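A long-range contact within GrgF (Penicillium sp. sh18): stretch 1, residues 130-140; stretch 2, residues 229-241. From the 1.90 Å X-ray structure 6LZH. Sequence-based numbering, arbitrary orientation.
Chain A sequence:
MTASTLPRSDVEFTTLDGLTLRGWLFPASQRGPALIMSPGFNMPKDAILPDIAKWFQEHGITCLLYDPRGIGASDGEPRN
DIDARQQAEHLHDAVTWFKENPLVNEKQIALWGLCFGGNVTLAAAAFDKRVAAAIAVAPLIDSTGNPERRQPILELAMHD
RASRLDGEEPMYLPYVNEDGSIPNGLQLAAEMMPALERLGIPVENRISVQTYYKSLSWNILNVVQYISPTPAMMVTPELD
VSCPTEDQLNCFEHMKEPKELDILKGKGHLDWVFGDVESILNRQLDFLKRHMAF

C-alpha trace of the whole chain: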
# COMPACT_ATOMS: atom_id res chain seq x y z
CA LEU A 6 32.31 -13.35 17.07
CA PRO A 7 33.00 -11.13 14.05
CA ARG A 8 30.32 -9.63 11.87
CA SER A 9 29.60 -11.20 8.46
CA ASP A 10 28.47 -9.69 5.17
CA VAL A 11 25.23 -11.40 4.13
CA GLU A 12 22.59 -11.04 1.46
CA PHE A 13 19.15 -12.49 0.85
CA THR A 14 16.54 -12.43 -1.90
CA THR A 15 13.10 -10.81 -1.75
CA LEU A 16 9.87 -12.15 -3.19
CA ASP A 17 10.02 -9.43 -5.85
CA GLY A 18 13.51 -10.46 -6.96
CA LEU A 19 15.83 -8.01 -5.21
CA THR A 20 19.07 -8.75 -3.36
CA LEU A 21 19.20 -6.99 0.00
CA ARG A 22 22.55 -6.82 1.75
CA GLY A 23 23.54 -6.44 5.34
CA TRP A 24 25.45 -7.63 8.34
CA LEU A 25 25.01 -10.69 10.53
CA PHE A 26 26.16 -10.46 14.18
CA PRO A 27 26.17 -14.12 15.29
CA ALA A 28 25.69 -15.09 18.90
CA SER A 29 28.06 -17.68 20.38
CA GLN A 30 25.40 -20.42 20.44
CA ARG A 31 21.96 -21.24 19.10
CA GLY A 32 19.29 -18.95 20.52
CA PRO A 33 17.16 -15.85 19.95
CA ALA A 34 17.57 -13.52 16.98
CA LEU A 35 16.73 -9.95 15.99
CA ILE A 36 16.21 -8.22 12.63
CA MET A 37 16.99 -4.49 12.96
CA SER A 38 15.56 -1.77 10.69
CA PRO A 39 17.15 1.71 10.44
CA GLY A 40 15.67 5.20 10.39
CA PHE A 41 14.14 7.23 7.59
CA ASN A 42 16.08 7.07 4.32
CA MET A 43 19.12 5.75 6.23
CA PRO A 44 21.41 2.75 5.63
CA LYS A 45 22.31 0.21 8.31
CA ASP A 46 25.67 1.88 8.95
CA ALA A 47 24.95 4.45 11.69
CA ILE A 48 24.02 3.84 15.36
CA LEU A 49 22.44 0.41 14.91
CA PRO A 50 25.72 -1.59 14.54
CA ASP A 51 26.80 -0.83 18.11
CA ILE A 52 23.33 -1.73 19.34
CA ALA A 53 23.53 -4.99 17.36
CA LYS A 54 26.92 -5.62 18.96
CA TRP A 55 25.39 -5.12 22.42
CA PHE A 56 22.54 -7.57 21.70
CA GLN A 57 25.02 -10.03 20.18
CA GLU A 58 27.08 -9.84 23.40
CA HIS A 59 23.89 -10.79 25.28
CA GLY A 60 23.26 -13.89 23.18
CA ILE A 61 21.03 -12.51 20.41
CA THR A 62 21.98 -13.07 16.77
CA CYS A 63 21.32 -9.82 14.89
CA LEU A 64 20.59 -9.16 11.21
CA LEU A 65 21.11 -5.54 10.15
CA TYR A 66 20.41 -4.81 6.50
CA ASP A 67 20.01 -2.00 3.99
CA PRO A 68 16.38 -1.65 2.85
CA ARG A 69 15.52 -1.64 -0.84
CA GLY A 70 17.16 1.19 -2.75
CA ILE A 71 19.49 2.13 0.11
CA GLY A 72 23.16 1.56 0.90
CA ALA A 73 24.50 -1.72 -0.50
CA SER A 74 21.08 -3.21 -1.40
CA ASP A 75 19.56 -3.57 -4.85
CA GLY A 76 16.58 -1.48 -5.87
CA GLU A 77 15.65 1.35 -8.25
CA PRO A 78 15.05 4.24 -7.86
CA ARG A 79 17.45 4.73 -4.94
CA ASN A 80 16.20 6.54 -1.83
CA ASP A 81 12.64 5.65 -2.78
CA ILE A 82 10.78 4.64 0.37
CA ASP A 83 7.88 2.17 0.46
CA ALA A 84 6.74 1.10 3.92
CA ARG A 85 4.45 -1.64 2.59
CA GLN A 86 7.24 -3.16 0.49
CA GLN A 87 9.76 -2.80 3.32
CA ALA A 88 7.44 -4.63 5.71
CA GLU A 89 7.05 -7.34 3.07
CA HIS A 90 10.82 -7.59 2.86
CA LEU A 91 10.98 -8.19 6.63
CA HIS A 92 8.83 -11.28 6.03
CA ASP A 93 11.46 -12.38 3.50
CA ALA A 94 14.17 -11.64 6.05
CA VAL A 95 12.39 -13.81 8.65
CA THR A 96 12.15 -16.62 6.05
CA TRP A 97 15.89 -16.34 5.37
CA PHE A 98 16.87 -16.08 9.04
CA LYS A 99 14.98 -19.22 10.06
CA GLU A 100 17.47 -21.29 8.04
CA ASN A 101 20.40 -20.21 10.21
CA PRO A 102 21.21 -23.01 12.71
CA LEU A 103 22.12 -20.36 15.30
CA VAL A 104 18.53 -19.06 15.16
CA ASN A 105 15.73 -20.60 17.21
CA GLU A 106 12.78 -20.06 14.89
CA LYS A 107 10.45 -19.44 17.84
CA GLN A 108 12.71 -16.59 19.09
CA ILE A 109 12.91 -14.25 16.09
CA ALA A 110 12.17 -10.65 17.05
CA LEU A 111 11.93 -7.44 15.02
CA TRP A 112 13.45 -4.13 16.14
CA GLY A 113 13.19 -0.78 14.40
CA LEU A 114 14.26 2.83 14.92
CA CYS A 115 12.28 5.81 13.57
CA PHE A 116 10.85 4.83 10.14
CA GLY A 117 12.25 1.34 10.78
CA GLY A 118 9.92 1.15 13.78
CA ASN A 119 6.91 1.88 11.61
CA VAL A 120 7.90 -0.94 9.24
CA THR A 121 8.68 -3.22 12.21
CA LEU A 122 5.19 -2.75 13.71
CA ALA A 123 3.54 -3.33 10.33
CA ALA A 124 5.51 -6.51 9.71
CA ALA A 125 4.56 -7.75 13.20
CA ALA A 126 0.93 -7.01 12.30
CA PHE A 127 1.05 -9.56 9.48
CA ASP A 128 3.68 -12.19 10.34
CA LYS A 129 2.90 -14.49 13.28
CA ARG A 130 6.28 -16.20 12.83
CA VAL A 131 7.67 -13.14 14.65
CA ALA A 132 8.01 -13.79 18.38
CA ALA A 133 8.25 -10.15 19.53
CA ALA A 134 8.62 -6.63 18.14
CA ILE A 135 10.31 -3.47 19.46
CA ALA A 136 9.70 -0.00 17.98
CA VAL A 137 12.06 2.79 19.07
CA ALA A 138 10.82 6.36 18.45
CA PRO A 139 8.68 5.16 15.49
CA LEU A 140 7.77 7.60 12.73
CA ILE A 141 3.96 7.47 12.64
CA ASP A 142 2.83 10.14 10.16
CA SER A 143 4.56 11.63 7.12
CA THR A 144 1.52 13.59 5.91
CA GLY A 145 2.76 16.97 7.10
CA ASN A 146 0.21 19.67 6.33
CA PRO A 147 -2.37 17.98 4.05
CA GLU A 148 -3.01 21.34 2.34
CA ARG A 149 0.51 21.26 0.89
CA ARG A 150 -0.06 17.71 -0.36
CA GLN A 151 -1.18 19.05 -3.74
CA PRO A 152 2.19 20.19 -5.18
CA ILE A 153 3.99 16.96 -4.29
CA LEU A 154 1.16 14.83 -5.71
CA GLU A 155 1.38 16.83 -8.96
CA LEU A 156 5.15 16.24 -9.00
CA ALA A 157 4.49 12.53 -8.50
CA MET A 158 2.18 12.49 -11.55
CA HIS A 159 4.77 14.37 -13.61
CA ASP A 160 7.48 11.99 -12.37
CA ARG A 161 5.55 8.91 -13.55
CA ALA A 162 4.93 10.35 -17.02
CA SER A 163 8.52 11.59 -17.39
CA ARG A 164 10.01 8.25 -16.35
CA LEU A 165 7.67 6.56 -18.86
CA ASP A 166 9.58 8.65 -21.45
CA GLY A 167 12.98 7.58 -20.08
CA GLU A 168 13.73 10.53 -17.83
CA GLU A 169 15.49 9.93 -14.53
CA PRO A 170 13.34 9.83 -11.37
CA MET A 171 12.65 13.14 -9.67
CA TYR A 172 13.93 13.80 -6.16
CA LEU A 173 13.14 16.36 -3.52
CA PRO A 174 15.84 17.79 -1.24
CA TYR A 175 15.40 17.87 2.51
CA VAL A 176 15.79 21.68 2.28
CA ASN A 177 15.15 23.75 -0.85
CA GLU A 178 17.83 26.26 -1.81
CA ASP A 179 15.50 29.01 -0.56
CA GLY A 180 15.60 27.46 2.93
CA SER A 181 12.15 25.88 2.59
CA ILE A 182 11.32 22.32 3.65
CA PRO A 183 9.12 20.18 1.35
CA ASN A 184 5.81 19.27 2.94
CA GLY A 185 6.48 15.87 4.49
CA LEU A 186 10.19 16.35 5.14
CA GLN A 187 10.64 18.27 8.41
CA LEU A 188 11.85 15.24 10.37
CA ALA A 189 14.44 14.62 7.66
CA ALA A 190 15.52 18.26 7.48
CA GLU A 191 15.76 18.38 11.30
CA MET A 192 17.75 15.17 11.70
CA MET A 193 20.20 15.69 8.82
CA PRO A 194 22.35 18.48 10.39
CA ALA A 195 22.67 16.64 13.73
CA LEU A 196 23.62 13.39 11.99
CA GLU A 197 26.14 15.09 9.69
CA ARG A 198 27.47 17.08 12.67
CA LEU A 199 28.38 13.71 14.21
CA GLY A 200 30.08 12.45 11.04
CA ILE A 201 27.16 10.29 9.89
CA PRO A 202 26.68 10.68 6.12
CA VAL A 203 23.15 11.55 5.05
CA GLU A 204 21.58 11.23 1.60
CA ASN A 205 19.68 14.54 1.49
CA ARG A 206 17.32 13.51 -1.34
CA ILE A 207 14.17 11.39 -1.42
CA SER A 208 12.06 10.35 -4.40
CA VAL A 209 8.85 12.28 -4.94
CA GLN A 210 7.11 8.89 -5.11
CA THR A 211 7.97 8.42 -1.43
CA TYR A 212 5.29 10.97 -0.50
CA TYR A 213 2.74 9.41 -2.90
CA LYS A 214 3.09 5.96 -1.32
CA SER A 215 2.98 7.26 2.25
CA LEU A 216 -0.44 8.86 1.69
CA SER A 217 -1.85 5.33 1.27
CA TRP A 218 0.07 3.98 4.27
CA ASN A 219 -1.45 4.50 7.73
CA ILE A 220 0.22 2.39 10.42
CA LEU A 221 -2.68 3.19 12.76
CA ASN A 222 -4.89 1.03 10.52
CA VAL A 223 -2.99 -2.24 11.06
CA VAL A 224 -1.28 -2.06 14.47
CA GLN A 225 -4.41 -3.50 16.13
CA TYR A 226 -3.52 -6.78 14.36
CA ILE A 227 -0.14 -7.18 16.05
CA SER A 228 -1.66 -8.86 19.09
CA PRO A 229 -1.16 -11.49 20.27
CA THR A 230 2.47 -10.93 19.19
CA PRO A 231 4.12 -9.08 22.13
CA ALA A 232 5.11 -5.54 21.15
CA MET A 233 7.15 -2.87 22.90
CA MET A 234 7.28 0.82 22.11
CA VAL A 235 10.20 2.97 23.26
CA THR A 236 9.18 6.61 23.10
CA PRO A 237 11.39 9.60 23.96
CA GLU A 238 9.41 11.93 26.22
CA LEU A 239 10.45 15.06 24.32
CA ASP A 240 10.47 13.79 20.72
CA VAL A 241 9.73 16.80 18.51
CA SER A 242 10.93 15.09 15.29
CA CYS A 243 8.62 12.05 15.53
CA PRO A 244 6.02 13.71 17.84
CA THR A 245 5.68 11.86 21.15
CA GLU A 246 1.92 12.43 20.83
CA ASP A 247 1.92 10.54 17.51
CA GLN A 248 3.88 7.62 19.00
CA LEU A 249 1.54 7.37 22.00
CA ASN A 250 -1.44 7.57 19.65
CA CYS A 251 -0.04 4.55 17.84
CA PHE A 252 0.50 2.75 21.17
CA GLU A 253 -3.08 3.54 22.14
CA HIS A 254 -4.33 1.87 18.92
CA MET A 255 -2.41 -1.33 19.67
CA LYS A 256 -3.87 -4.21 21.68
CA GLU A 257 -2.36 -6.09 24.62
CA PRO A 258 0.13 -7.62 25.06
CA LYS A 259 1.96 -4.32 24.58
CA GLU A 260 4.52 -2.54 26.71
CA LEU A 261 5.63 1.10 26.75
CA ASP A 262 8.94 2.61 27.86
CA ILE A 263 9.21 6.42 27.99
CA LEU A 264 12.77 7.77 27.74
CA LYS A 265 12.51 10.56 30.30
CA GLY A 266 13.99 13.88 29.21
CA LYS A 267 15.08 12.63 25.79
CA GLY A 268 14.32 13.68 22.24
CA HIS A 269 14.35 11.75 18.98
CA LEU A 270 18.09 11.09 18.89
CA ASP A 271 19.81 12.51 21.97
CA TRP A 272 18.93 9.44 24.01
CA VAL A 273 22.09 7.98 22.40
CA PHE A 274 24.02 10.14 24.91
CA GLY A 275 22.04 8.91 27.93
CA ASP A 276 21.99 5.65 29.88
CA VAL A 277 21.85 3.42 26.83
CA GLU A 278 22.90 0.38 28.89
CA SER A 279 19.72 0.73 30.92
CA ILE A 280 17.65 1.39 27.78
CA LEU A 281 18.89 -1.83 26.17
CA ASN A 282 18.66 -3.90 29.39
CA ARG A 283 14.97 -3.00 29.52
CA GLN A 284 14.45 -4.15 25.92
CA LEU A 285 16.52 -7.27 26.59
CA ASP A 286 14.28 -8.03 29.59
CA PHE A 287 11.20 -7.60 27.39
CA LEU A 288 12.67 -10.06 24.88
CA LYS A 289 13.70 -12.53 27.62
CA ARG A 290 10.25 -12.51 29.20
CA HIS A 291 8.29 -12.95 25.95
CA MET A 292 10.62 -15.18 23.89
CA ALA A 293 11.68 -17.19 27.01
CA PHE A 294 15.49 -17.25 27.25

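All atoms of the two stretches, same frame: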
# COMPACT_ATOMS: atom_id res chain seq x y z
N ARG A 130 5.00 -15.55 12.55
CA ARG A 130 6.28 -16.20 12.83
C ARG A 130 7.18 -15.33 13.69
O ARG A 130 8.16 -15.83 14.23
CB ARG A 130 7.00 -16.56 11.52
CG ARG A 130 6.16 -17.44 10.57
CD ARG A 130 6.83 -17.53 9.20
NE ARG A 130 7.02 -16.20 8.63
CZ ARG A 130 7.82 -15.94 7.60
NH1 ARG A 130 8.48 -16.93 7.00
NH2 ARG A 130 7.93 -14.68 7.16
N VAL A 131 6.87 -14.04 13.83
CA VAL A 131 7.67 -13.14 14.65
C VAL A 131 7.28 -13.35 16.11
O VAL A 131 6.09 -13.38 16.45
CB VAL A 131 7.44 -11.68 14.20
CG1 VAL A 131 8.06 -10.69 15.18
CG2 VAL A 131 7.98 -11.48 12.78
N ALA A 132 8.28 -13.51 16.98
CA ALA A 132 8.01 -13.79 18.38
C ALA A 132 7.78 -12.53 19.20
O ALA A 132 7.09 -12.60 20.23
CB ALA A 132 9.15 -14.61 18.99
N ALA A 133 8.31 -11.39 18.76
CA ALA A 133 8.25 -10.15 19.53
C ALA A 133 8.71 -9.02 18.63
O ALA A 133 9.45 -9.24 17.68
CB ALA A 133 9.12 -10.22 20.80
N ALA A 134 8.28 -7.79 18.95
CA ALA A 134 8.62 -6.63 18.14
C ALA A 134 8.91 -5.46 19.06
O ALA A 134 8.19 -5.25 20.04
CB ALA A 134 7.49 -6.26 17.16
N ILE A 135 9.96 -4.68 18.73
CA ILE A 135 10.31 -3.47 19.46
C ILE A 135 10.39 -2.30 18.48
O ILE A 135 11.13 -2.37 17.48
CB ILE A 135 11.66 -3.61 20.20
CG1 ILE A 135 11.61 -4.77 21.21
CG2 ILE A 135 12.02 -2.26 20.86
CD1 ILE A 135 13.02 -5.16 21.76
N ALA A 136 9.65 -1.23 18.77
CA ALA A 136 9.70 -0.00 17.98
C ALA A 136 10.29 1.12 18.83
O ALA A 136 9.75 1.44 19.90
CB ALA A 136 8.31 0.38 17.47
N VAL A 137 11.39 1.69 18.37
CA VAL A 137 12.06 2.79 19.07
C VAL A 137 11.81 4.08 18.31
O VAL A 137 12.18 4.20 17.14
CB VAL A 137 13.56 2.53 19.21
CG1 VAL A 137 14.20 3.71 19.90
CG2 VAL A 137 13.83 1.21 19.94
N ALA A 138 11.20 5.07 19.00
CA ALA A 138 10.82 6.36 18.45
C ALA A 138 10.22 6.23 17.05
O ALA A 138 10.71 6.88 16.11
CB ALA A 138 12.02 7.30 18.45
N PRO A 139 9.17 5.41 16.86
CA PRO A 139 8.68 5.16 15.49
C PRO A 139 8.10 6.40 14.84
O PRO A 139 7.43 7.21 15.48
CB PRO A 139 7.60 4.09 15.69
CG PRO A 139 7.14 4.27 17.12
CD PRO A 139 8.44 4.61 17.86
N LEU A 140 8.36 6.53 13.53
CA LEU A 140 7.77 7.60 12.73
C LEU A 140 6.36 7.16 12.34
O LEU A 140 6.20 6.13 11.69
CB LEU A 140 8.63 7.87 11.50
CG LEU A 140 8.18 8.74 10.32
CD1 LEU A 140 7.43 9.98 10.78
CD2 LEU A 140 9.43 9.16 9.54
N PRO A 229 -1.83 -11.33 18.98
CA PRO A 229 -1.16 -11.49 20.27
C PRO A 229 0.37 -11.50 20.28
O PRO A 229 0.95 -11.93 21.30
CB PRO A 229 -1.71 -12.83 20.76
CG PRO A 229 -1.86 -13.62 19.48
CD PRO A 229 -2.26 -12.62 18.41
N THR A 230 1.01 -11.04 19.21
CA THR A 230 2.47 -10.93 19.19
C THR A 230 2.93 -9.82 20.14
O THR A 230 2.59 -8.65 19.91
CB THR A 230 2.99 -10.62 17.78
OG1 THR A 230 2.63 -11.68 16.88
CG2 THR A 230 4.51 -10.45 17.81
N PRO A 231 3.71 -10.12 21.17
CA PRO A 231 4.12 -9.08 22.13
C PRO A 231 4.89 -7.96 21.45
O PRO A 231 5.78 -8.20 20.64
CB PRO A 231 5.00 -9.84 23.13
CG PRO A 231 4.64 -11.27 22.96
CD PRO A 231 4.26 -11.44 21.53
N ALA A 232 4.54 -6.72 21.80
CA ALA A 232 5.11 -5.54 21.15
C ALA A 232 5.50 -4.51 22.20
O ALA A 232 4.78 -4.29 23.18
CB ALA A 232 4.12 -4.90 20.16
N MET A 233 6.66 -3.89 22.00
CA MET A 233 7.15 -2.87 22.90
C MET A 233 7.40 -1.58 22.14
O MET A 233 8.07 -1.60 21.10
CB MET A 233 8.43 -3.32 23.59
CG MET A 233 9.02 -2.25 24.44
SD MET A 233 10.48 -2.90 25.31
CE MET A 233 10.92 -1.46 26.29
N MET A 234 6.91 -0.47 22.66
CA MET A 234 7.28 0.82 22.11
C MET A 234 8.20 1.55 23.07
O MET A 234 7.98 1.55 24.29
CB MET A 234 6.05 1.70 21.84
CG MET A 234 6.43 2.91 20.99
SD MET A 234 4.98 3.88 20.57
CE MET A 234 4.12 2.78 19.43
N VAL A 235 9.22 2.20 22.50
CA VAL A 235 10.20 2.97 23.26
C VAL A 235 10.16 4.40 22.75
O VAL A 235 10.63 4.68 21.64
CB VAL A 235 11.61 2.38 23.16
CG1 VAL A 235 12.60 3.24 23.93
CG2 VAL A 235 11.59 0.94 23.67
N THR A 236 9.58 5.29 23.55
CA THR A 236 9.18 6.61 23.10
C THR A 236 9.95 7.66 23.89
O THR A 236 9.79 7.75 25.12
CB THR A 236 7.67 6.80 23.26
OG1 THR A 236 6.97 5.94 22.35
CG2 THR A 236 7.26 8.23 23.00
N PRO A 237 10.78 8.48 23.25
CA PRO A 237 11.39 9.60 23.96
C PRO A 237 10.30 10.55 24.42
O PRO A 237 9.31 10.77 23.71
CB PRO A 237 12.31 10.24 22.91
CG PRO A 237 12.54 9.15 21.85
CD PRO A 237 11.21 8.42 21.83
N GLU A 238 10.45 11.07 25.65
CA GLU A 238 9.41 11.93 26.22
C GLU A 238 9.27 13.23 25.44
O GLU A 238 8.16 13.77 25.31
CB GLU A 238 9.70 12.23 27.69
CG GLU A 238 8.80 13.32 28.32
CD GLU A 238 9.26 13.75 29.73
OE1 GLU A 238 10.34 13.31 30.18
OE2 GLU A 238 8.55 14.54 30.37
N LEU A 239 10.37 13.74 24.91
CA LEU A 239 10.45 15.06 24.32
C LEU A 239 10.78 14.98 22.83
O LEU A 239 11.54 15.80 22.30
CB LEU A 239 11.47 15.92 25.06
CG LEU A 239 11.26 15.99 26.57
CD1 LEU A 239 12.40 16.78 27.24
CD2 LEU A 239 9.87 16.58 26.90
N ASP A 240 10.20 14.00 22.14
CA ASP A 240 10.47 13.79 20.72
C ASP A 240 9.67 14.83 19.94
O ASP A 240 8.44 14.76 19.87
CB ASP A 240 10.11 12.37 20.29
CG ASP A 240 10.77 11.98 18.96
OD1 ASP A 240 11.01 12.89 18.12
OD2 ASP A 240 11.06 10.77 18.76
N VAL A 241 10.37 15.80 19.35
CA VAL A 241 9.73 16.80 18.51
C VAL A 241 9.90 16.52 17.03
O VAL A 241 9.26 17.18 16.20
CB VAL A 241 10.25 18.22 18.86
CG1 VAL A 241 9.80 18.58 20.28
CG2 VAL A 241 11.76 18.29 18.76
O HOH W 1 3.51 -13.96 17.21

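The most distinctive feature of this contact is the way its parallel strand pairing ends: the last rung is made by Ala138, a residue that has already left the strand and adopts a left-handed backbone conformation (phi 41°, psi 55°). Its amide nevertheless donates the shortest hydrogen bond of the set, from Ala138 N to Val235 O at 2.7 Å, and the N-H...O angle of 177° is almost perfectly linear. The chain therefore turns away only after its NH has been used.

Upstream of this point the two segments, at least 95 residues apart in sequence wherever they touch, run side by side as neighbouring parallel strands, their axes inclined by 12° and approaching to 4.7 Å. The hydrogen bonds alternate in direction, as expected for parallel pairing. Residues Ala134 and Ala136 of the first strand use both their NH and CO groups across the interface. Ala134 N donates to Pro231 O at 3.0 Å and Ala134 O accepts from Met233 N at 2.8 Å; Ala136 N then donates to Met233 O, and Ala136 O accepts from Val235 N, each at 2.8 Å. The angle at the hydrogen opens from 144° in the bond to Pro231 to 170° in the bond from Ala136 to Met233, so the ladder is less well aligned where it begins. Pro231, which lacks an amide hydrogen, joins the hydrogen-bonding ladder through its carbonyl alone. Between these bonds lie close CA-H...O contacts, among them Ala232 CA to Ala134 O and Ile135 CA to Met233 O, both at 3.3 Å. Each of these carbonyl oxygens thus receives an NH and also lies against a CA-H of the opposing strand.

The side chains are divided between the two faces of the sheet. Ile135, Val137, Met233 and Val235 share one face, where aliphatic groups pack across the strands: Ile135 CG1 lies 4.2 Å from Met233 CB, Ile135 CG2 4.3 Å from Val235 CG2, and Val137 CG2 4.1 Å from Val235 CB. Met233 is extended, with all three chi angles t, and its end leads away from the first stretch. The other face carries Ala134, Ala136, Ala232 and Met234. Here three of the four side chains are single methyl groups, and the long one, Met234, turns at chi3 (m) and brings its CE to 4.1 Å from Pro139 CG, beyond the end of the first strand.

Both ends of the ladder are closed by further contacts. Before it, Thr230 points its CB toward the first stretch and places CG2 3.6 Å from Val131 O. A water joins the same two residues, donating to Val131 O at 2.8 Å and lying 2.5 Å from Thr230 OG1. At the far end, Ala138 CB packs 3.7 Å from Pro237 CD and also lies 3.6 Å from Asp240 OD2, which the type I turn from Pro237 to Asp240 brings back toward the first stretch.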